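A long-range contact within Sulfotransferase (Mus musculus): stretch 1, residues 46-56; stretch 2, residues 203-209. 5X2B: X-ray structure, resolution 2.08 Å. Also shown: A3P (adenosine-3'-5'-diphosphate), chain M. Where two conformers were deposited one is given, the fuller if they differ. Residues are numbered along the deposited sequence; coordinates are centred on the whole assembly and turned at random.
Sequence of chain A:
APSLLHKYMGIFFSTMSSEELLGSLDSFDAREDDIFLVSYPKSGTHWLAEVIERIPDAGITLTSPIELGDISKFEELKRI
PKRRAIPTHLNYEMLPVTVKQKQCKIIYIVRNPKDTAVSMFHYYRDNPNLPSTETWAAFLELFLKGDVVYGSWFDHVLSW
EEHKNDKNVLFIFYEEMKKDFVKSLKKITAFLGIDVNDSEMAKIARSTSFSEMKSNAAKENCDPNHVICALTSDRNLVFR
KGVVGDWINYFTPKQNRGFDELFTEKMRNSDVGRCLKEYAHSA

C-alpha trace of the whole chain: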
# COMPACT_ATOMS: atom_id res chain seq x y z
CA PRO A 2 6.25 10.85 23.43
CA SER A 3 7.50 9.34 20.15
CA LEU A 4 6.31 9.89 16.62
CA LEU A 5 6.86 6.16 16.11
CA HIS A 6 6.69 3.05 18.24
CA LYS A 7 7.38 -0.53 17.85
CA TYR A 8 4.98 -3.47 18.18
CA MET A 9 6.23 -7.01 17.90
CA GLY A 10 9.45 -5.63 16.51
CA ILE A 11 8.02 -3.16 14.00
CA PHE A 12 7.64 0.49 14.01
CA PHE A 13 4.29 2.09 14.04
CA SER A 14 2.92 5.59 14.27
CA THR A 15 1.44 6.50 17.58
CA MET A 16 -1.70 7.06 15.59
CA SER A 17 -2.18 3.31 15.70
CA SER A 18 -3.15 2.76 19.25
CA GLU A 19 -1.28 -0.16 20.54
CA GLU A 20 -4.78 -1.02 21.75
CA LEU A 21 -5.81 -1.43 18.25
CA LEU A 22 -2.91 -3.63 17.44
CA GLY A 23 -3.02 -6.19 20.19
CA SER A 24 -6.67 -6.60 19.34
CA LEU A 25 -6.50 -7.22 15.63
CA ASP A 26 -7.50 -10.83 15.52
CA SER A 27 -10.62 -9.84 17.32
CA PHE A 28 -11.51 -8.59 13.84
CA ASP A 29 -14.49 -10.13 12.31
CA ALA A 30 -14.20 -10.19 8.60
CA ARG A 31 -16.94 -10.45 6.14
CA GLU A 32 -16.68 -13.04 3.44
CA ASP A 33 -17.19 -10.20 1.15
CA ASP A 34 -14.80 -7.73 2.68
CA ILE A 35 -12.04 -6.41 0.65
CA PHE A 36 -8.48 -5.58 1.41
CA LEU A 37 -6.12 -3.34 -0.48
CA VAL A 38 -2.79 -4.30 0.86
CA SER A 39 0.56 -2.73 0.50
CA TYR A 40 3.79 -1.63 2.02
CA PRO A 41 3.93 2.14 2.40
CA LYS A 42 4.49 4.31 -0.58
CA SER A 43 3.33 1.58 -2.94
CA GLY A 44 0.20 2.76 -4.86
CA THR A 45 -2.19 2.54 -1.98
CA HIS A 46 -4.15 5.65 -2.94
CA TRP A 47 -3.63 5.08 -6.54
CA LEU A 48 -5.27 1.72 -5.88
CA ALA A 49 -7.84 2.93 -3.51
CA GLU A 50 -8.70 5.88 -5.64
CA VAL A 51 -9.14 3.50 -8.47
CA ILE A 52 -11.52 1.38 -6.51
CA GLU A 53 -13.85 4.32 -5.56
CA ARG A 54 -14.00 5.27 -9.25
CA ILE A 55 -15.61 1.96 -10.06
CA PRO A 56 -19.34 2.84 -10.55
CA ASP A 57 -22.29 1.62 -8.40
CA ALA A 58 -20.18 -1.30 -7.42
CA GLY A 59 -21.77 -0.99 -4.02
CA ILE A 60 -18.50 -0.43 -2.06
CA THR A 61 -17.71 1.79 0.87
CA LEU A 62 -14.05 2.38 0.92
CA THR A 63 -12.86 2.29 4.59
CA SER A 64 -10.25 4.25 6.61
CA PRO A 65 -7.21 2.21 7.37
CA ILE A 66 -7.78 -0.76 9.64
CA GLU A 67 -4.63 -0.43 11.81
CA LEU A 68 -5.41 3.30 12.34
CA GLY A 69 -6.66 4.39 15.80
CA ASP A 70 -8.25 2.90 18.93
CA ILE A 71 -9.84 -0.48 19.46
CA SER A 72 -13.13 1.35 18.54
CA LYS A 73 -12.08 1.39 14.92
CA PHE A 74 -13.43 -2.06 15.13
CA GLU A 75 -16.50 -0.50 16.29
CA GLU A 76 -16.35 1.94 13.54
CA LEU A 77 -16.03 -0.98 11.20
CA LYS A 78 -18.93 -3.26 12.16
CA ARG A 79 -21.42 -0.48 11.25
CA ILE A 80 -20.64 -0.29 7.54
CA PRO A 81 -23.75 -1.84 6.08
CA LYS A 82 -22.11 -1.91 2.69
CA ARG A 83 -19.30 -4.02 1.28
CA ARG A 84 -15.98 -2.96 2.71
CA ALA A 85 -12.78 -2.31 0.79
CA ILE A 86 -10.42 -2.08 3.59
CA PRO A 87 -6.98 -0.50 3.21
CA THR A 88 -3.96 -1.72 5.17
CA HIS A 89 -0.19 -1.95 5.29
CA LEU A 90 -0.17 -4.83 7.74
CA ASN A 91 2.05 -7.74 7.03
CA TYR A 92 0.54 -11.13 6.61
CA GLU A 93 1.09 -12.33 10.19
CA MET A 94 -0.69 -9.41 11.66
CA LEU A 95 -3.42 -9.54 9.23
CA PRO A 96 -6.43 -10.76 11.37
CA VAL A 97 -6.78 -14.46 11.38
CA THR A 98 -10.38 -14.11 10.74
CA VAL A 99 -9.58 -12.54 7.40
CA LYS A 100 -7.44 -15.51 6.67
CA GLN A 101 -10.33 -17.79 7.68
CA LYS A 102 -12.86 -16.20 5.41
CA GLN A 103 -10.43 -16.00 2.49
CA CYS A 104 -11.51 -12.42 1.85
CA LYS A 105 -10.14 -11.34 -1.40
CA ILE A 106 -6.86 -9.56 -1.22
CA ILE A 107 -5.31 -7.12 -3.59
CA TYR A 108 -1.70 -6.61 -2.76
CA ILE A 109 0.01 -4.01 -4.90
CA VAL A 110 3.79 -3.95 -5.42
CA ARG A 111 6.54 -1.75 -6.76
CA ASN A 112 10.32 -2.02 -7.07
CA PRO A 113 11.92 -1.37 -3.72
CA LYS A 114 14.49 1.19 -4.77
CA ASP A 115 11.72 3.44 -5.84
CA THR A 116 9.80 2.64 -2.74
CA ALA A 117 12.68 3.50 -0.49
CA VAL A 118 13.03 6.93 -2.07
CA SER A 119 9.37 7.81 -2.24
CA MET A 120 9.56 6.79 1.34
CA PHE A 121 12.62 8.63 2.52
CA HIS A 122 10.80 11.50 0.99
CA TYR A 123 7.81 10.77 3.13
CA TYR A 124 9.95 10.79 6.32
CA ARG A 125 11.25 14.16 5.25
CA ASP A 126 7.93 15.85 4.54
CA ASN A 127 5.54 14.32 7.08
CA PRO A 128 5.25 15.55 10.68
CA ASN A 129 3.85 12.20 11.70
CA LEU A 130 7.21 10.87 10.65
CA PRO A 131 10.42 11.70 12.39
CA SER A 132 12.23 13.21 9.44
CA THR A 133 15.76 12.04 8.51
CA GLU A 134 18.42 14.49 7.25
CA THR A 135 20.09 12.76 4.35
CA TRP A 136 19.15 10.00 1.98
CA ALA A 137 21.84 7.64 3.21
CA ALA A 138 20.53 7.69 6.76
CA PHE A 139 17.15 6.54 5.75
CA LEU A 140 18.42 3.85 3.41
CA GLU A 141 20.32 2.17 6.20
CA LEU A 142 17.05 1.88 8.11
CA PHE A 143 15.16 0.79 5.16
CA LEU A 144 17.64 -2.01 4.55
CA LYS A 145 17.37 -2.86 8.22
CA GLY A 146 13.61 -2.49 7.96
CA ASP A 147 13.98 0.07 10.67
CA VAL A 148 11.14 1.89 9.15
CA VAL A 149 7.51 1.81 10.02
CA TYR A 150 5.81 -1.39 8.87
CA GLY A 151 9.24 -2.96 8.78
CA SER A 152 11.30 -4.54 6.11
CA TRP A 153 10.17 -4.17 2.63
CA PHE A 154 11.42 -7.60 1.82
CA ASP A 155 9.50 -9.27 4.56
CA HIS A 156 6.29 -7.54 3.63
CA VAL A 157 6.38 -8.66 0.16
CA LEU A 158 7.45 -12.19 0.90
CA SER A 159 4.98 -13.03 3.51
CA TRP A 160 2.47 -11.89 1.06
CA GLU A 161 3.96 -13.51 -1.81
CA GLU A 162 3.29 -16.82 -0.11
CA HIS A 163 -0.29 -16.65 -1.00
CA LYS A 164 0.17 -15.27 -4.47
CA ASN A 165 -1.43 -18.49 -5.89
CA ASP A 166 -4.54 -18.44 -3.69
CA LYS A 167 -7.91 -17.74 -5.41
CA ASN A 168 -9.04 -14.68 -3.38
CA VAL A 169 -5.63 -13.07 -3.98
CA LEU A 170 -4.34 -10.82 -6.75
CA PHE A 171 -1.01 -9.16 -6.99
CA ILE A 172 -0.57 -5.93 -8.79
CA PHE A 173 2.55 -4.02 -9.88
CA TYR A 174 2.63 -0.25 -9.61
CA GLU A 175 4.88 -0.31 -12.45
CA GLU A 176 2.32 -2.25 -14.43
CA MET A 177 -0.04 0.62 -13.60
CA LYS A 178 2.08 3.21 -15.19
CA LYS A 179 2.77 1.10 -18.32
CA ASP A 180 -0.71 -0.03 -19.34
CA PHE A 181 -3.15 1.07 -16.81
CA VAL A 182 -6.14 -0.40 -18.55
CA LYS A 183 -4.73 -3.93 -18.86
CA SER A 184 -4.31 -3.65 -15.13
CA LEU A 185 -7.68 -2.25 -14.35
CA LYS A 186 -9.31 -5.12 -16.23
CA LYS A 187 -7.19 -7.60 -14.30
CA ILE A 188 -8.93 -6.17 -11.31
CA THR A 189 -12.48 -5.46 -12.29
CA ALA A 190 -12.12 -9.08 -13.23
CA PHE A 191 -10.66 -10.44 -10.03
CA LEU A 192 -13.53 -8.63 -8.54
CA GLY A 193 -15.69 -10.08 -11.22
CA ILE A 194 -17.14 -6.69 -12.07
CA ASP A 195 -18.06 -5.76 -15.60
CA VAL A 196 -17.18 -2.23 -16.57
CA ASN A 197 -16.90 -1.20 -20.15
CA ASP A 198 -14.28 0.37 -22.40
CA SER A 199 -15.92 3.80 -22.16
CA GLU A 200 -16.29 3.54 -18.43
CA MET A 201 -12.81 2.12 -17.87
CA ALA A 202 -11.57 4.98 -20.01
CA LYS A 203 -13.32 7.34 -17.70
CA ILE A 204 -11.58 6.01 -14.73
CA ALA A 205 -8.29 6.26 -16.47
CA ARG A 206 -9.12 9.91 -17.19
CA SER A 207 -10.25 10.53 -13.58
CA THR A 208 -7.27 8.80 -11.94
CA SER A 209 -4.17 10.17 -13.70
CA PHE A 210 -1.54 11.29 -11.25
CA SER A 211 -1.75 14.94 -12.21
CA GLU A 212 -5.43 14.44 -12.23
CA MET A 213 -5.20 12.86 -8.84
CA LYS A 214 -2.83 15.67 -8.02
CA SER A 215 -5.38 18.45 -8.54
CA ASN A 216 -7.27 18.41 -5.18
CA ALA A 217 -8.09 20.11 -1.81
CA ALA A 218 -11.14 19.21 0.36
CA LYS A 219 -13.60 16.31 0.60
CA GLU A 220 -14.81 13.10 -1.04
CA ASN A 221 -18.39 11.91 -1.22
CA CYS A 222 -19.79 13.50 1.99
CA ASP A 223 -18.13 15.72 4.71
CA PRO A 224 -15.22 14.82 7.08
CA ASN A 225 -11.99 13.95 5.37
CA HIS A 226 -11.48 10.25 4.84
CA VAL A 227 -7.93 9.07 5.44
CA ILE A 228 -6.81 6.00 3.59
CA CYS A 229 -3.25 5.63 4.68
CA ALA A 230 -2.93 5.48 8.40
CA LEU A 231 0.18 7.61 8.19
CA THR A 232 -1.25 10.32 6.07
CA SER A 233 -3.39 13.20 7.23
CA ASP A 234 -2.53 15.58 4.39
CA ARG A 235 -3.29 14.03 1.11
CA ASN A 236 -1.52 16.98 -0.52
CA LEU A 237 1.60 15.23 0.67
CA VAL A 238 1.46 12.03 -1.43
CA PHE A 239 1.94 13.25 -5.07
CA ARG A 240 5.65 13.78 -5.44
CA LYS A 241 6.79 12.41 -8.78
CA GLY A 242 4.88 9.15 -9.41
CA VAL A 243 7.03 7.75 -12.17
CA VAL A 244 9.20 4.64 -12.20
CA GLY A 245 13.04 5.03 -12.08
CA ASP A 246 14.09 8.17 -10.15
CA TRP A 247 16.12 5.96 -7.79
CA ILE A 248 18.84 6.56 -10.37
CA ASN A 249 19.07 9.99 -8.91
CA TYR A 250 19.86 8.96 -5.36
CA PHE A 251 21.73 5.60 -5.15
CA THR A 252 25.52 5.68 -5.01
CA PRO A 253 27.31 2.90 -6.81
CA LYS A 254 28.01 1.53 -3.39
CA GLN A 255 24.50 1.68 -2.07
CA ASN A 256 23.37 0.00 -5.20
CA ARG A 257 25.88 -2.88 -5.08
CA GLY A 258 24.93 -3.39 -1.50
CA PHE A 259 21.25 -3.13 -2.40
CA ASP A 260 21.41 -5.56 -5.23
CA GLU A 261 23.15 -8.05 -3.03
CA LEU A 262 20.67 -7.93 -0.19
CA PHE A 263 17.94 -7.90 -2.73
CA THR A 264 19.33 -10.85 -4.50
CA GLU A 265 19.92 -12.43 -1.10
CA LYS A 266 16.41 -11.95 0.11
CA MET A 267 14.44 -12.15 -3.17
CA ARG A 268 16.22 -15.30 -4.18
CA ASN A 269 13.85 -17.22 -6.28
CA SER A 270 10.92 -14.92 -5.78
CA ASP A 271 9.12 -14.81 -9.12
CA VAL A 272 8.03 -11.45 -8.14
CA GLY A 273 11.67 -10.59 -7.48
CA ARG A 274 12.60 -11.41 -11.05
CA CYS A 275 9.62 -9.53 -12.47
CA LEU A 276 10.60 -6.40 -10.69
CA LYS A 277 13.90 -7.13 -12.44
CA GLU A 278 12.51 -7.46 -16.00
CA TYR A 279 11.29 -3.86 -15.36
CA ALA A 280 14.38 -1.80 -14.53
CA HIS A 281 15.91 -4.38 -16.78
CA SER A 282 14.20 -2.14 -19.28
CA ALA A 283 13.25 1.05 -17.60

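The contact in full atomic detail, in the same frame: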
# COMPACT_ATOMS: atom_id res chain seq x y z
N HIS A 46 -3.11 4.74 -2.52
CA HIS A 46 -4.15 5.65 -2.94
C HIS A 46 -4.44 5.31 -4.34
O HIS A 46 -5.54 4.92 -4.68
CB HIS A 46 -3.63 7.07 -2.87
CG HIS A 46 -3.20 7.47 -1.50
ND1 HIS A 46 -1.92 7.29 -1.03
CD2 HIS A 46 -3.91 8.00 -0.47
CE1 HIS A 46 -1.85 7.72 0.21
NE2 HIS A 46 -3.04 8.15 0.57
N TRP A 47 -3.43 5.45 -5.18
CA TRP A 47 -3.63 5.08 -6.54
C TRP A 47 -4.69 3.96 -6.49
O TRP A 47 -5.83 4.15 -6.88
CB TRP A 47 -2.34 4.62 -7.14
CG TRP A 47 -2.38 4.82 -8.58
CD1 TRP A 47 -3.45 5.24 -9.26
CD2 TRP A 47 -1.33 4.62 -9.53
NE1 TRP A 47 -3.17 5.29 -10.58
CE2 TRP A 47 -1.86 4.93 -10.79
CE3 TRP A 47 -0.00 4.19 -9.45
CZ2 TRP A 47 -1.12 4.85 -11.97
CZ3 TRP A 47 0.73 4.10 -10.61
CH2 TRP A 47 0.17 4.42 -11.86
N LEU A 48 -4.35 2.83 -5.92
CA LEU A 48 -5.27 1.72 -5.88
C LEU A 48 -6.61 2.11 -5.30
O LEU A 48 -7.66 1.90 -5.85
CB LEU A 48 -4.69 0.65 -5.00
CG LEU A 48 -5.57 -0.56 -4.77
CD1 LEU A 48 -6.13 -0.94 -6.10
CD2 LEU A 48 -4.75 -1.72 -4.18
N ALA A 49 -6.58 2.68 -4.13
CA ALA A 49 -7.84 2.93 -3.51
C ALA A 49 -8.62 3.95 -4.30
O ALA A 49 -9.83 3.95 -4.28
CB ALA A 49 -7.64 3.42 -2.16
N GLU A 50 -7.95 4.84 -4.98
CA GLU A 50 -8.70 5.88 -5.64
C GLU A 50 -9.38 5.21 -6.79
O GLU A 50 -10.49 5.56 -7.20
CB GLU A 50 -7.77 6.95 -6.17
CG GLU A 50 -8.48 8.20 -6.66
CD GLU A 50 -8.94 9.13 -5.54
OE1 GLU A 50 -9.14 10.34 -5.82
OE2 GLU A 50 -9.12 8.66 -4.39
N VAL A 51 -8.68 4.23 -7.32
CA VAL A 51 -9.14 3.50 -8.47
C VAL A 51 -10.40 2.69 -8.12
O VAL A 51 -11.36 2.56 -8.91
CB VAL A 51 -8.04 2.51 -8.89
CG1 VAL A 51 -8.57 1.57 -9.94
CG2 VAL A 51 -6.84 3.26 -9.37
N ILE A 52 -10.37 2.11 -6.94
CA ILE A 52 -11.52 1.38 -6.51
C ILE A 52 -12.73 2.32 -6.50
O ILE A 52 -13.67 2.12 -7.26
CB ILE A 52 -11.28 0.79 -5.14
CG1 ILE A 52 -10.07 -0.13 -5.20
CG2 ILE A 52 -12.49 0.06 -4.70
CD1 ILE A 52 -10.19 -1.17 -6.23
N GLU A 53 -12.70 3.38 -5.69
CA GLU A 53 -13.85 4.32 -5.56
C GLU A 53 -14.41 4.76 -6.91
O GLU A 53 -15.60 5.06 -7.03
CB GLU A 53 -13.40 5.56 -4.82
CG GLU A 53 -12.83 5.27 -3.45
CD GLU A 53 -13.05 6.41 -2.43
OE1 GLU A 53 -14.18 6.49 -1.89
OE2 GLU A 53 -12.11 7.20 -2.13
N ARG A 54 -13.56 4.82 -7.93
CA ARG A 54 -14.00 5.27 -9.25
C ARG A 54 -14.75 4.21 -10.01
O ARG A 54 -15.33 4.50 -11.04
CB ARG A 54 -12.82 5.68 -10.09
CG ARG A 54 -12.15 6.90 -9.62
CD ARG A 54 -13.17 7.93 -9.35
NE ARG A 54 -12.55 9.24 -9.27
CZ ARG A 54 -13.12 10.37 -9.67
NH1 ARG A 54 -14.34 10.38 -10.17
NH2 ARG A 54 -12.46 11.50 -9.54
N ILE A 55 -14.71 2.98 -9.53
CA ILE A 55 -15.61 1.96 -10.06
C ILE A 55 -17.09 2.29 -9.72
O ILE A 55 -17.44 2.51 -8.56
CB ILE A 55 -15.26 0.57 -9.48
CG1 ILE A 55 -13.81 0.22 -9.79
CG2 ILE A 55 -16.14 -0.49 -10.07
CD1 ILE A 55 -13.48 -1.29 -9.76
N PRO A 56 -17.97 2.32 -10.74
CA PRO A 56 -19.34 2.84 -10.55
C PRO A 56 -20.38 1.87 -9.94
O PRO A 56 -20.46 0.72 -10.37
CB PRO A 56 -19.76 3.23 -11.98
CG PRO A 56 -18.65 2.73 -12.92
CD PRO A 56 -17.75 1.85 -12.11
N LYS A 203 -12.91 6.17 -18.44
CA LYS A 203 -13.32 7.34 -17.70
C LYS A 203 -12.55 7.33 -16.44
O LYS A 203 -12.22 8.36 -15.88
CB LYS A 203 -14.79 7.24 -17.38
CG LYS A 203 -15.46 8.51 -17.54
CD LYS A 203 -16.94 8.28 -17.52
CE LYS A 203 -17.43 7.66 -18.81
NZ LYS A 203 -18.91 7.90 -18.94
N ILE A 204 -12.25 6.14 -15.99
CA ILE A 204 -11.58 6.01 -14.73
C ILE A 204 -10.16 6.41 -14.94
O ILE A 204 -9.53 7.02 -14.10
CB ILE A 204 -11.48 4.59 -14.33
CG1 ILE A 204 -12.79 3.88 -14.61
CG2 ILE A 204 -11.09 4.52 -12.86
CD1 ILE A 204 -13.52 3.61 -13.40
N ALA A 205 -9.65 5.96 -16.08
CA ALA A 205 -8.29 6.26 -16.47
C ALA A 205 -8.14 7.79 -16.46
O ALA A 205 -7.30 8.33 -15.75
CB ALA A 205 -8.03 5.69 -17.84
N ARG A 206 -8.99 8.45 -17.23
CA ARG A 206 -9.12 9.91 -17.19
C ARG A 206 -9.13 10.40 -15.72
O ARG A 206 -8.20 11.07 -15.27
CB ARG A 206 -10.39 10.31 -17.99
CG ARG A 206 -10.57 11.81 -18.36
CD ARG A 206 -11.71 12.08 -19.42
NE ARG A 206 -11.69 13.45 -19.98
CZ ARG A 206 -12.61 13.95 -20.82
NH1 ARG A 206 -13.65 13.22 -21.21
NH2 ARG A 206 -12.50 15.19 -21.26
N SER A 207 -10.12 10.01 -14.94
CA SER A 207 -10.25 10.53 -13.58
C SER A 207 -9.05 10.25 -12.65
O SER A 207 -8.82 10.97 -11.66
CB SER A 207 -11.51 9.97 -12.99
OG SER A 207 -11.83 8.75 -13.65
N THR A 208 -8.25 9.22 -12.94
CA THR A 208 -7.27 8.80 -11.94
C THR A 208 -5.82 9.14 -12.25
O THR A 208 -4.94 8.79 -11.48
CB THR A 208 -7.37 7.29 -11.63
OG1 THR A 208 -7.19 6.53 -12.84
CG2 THR A 208 -8.71 6.96 -11.04
N SER A 209 -5.55 9.82 -13.36
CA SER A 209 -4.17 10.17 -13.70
C SER A 209 -3.53 10.95 -12.55
O SER A 209 -4.14 11.82 -11.92
CB SER A 209 -4.12 11.00 -14.98
OG SER A 209 -4.42 12.36 -14.72
P1 A3P M . 6.46 9.16 -5.64
O1P A3P M . 5.88 10.35 -6.37
O2P A3P M . 7.18 9.56 -4.32
O3P A3P M . 7.55 8.52 -6.50
P2 A3P M . 1.13 5.68 -1.52
O4P A3P M . 1.31 6.55 -0.40
O5P A3P M . 1.29 4.26 -1.05
O6P A3P M . -0.27 5.79 -2.14
O5' A3P M . 2.34 5.98 -2.58
C5' A3P M . 2.82 7.24 -3.02
C4' A3P M . 3.41 7.24 -4.36
O4' A3P M . 2.37 7.07 -5.27
C3' A3P M . 4.07 8.52 -4.75
O3' A3P M . 5.30 8.20 -5.37
C2' A3P M . 3.15 9.12 -5.67
O2' A3P M . 3.93 9.96 -6.52
C1' A3P M . 2.52 7.96 -6.34
N9 A3P M . 1.19 8.14 -7.03
C8 A3P M . 0.04 8.54 -6.45
N7 A3P M . -0.95 8.57 -7.37
C5 A3P M . -0.44 8.17 -8.54
C6 A3P M . -0.97 8.00 -9.82
N6 A3P M . -2.34 8.30 -10.11
N1 A3P M . -0.18 7.56 -10.80
C2 A3P M . 1.10 7.29 -10.56
N3 A3P M . 1.63 7.46 -9.35
C4 A3P M . 0.91 7.89 -8.33

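Two helical segments meet here, 149 or more residues apart in sequence. Their axes run at 135°, closer to antiparallel than parallel, and approach to 10.0 Å. No hydrogen bond crosses between the stretches. The contact rests on packing and is small, burying 327 Å² in all.

Ile 204 and Thr 208 lie four residues apart and carry most of the second stretch's share. The CA-to-CB bond of Ile 204 points sideways, but the end of its side chain comes nearer. With chi1 at -42° (m) and chi2 at -107°, between wells, Ile 204 CD1 reaches to 3.1 Å from Arg 54 O. Ile 204 CG2 packs 3.5 Å from Arg 54 CB.

The CA-to-CB bond of Thr 208 points toward the first stretch. Its chi1 is p (58°), and this places Thr 208 OG1 back toward Ile 204, where it donates to Ile 204 O at 2.7 Å. The hydroxyl is thus satisfied within its own stretch, and the methyl is left to face the partner. Thr 208 CG2 lies 3.7 Å from Arg 54 CG and 4.3 Å from Val 51 CA. The methyls of Val 51 and Thr 208 come to 4.5 Å, CG2 to CG2. The CA-to-CB bond of Val 51 points sideways.

Arg 54 gives the largest area of the first stretch. Its CA-to-CB bond points toward the second stretch. Chi1 and chi2 are both m (-68° and -47°), and chi3 is t (-163°). The aliphatic part lies against Ile 204 and Thr 208, and the guanidinium continues to Ser 207. Ser 207 CB sits over one face of that group, 3.7 Å from Arg 54 CZ. This is a packing contact and involves no charge pairing. The Ser 207 side chain has chi1 at 25°, between wells, and its OG is modelled too close to a neighbour, so its position is less certain.

Trp 47 has chi1 at -155° (t). Its CA-to-CB bond points sideways, yet the indole extends nearer to the second stretch. Trp 47 NE1 is 4.0 Å from Thr 208 O, with no hydrogen bond, and the oxygen lies oblique to the ring. The nucleotide adenine lies over one face of the indole, with A3P N1 3.1 Å from Trp 47 CZ2. The same base approaches the other stretch: A3P N6 is 3.0 Å from Thr 208 O.

His 46 does not reach the second stretch. His 46 ND1 donates to A3P O6P at a very short 2.5 Å. The backbone His 46 N donates to A3P O6P at 3.1 Å.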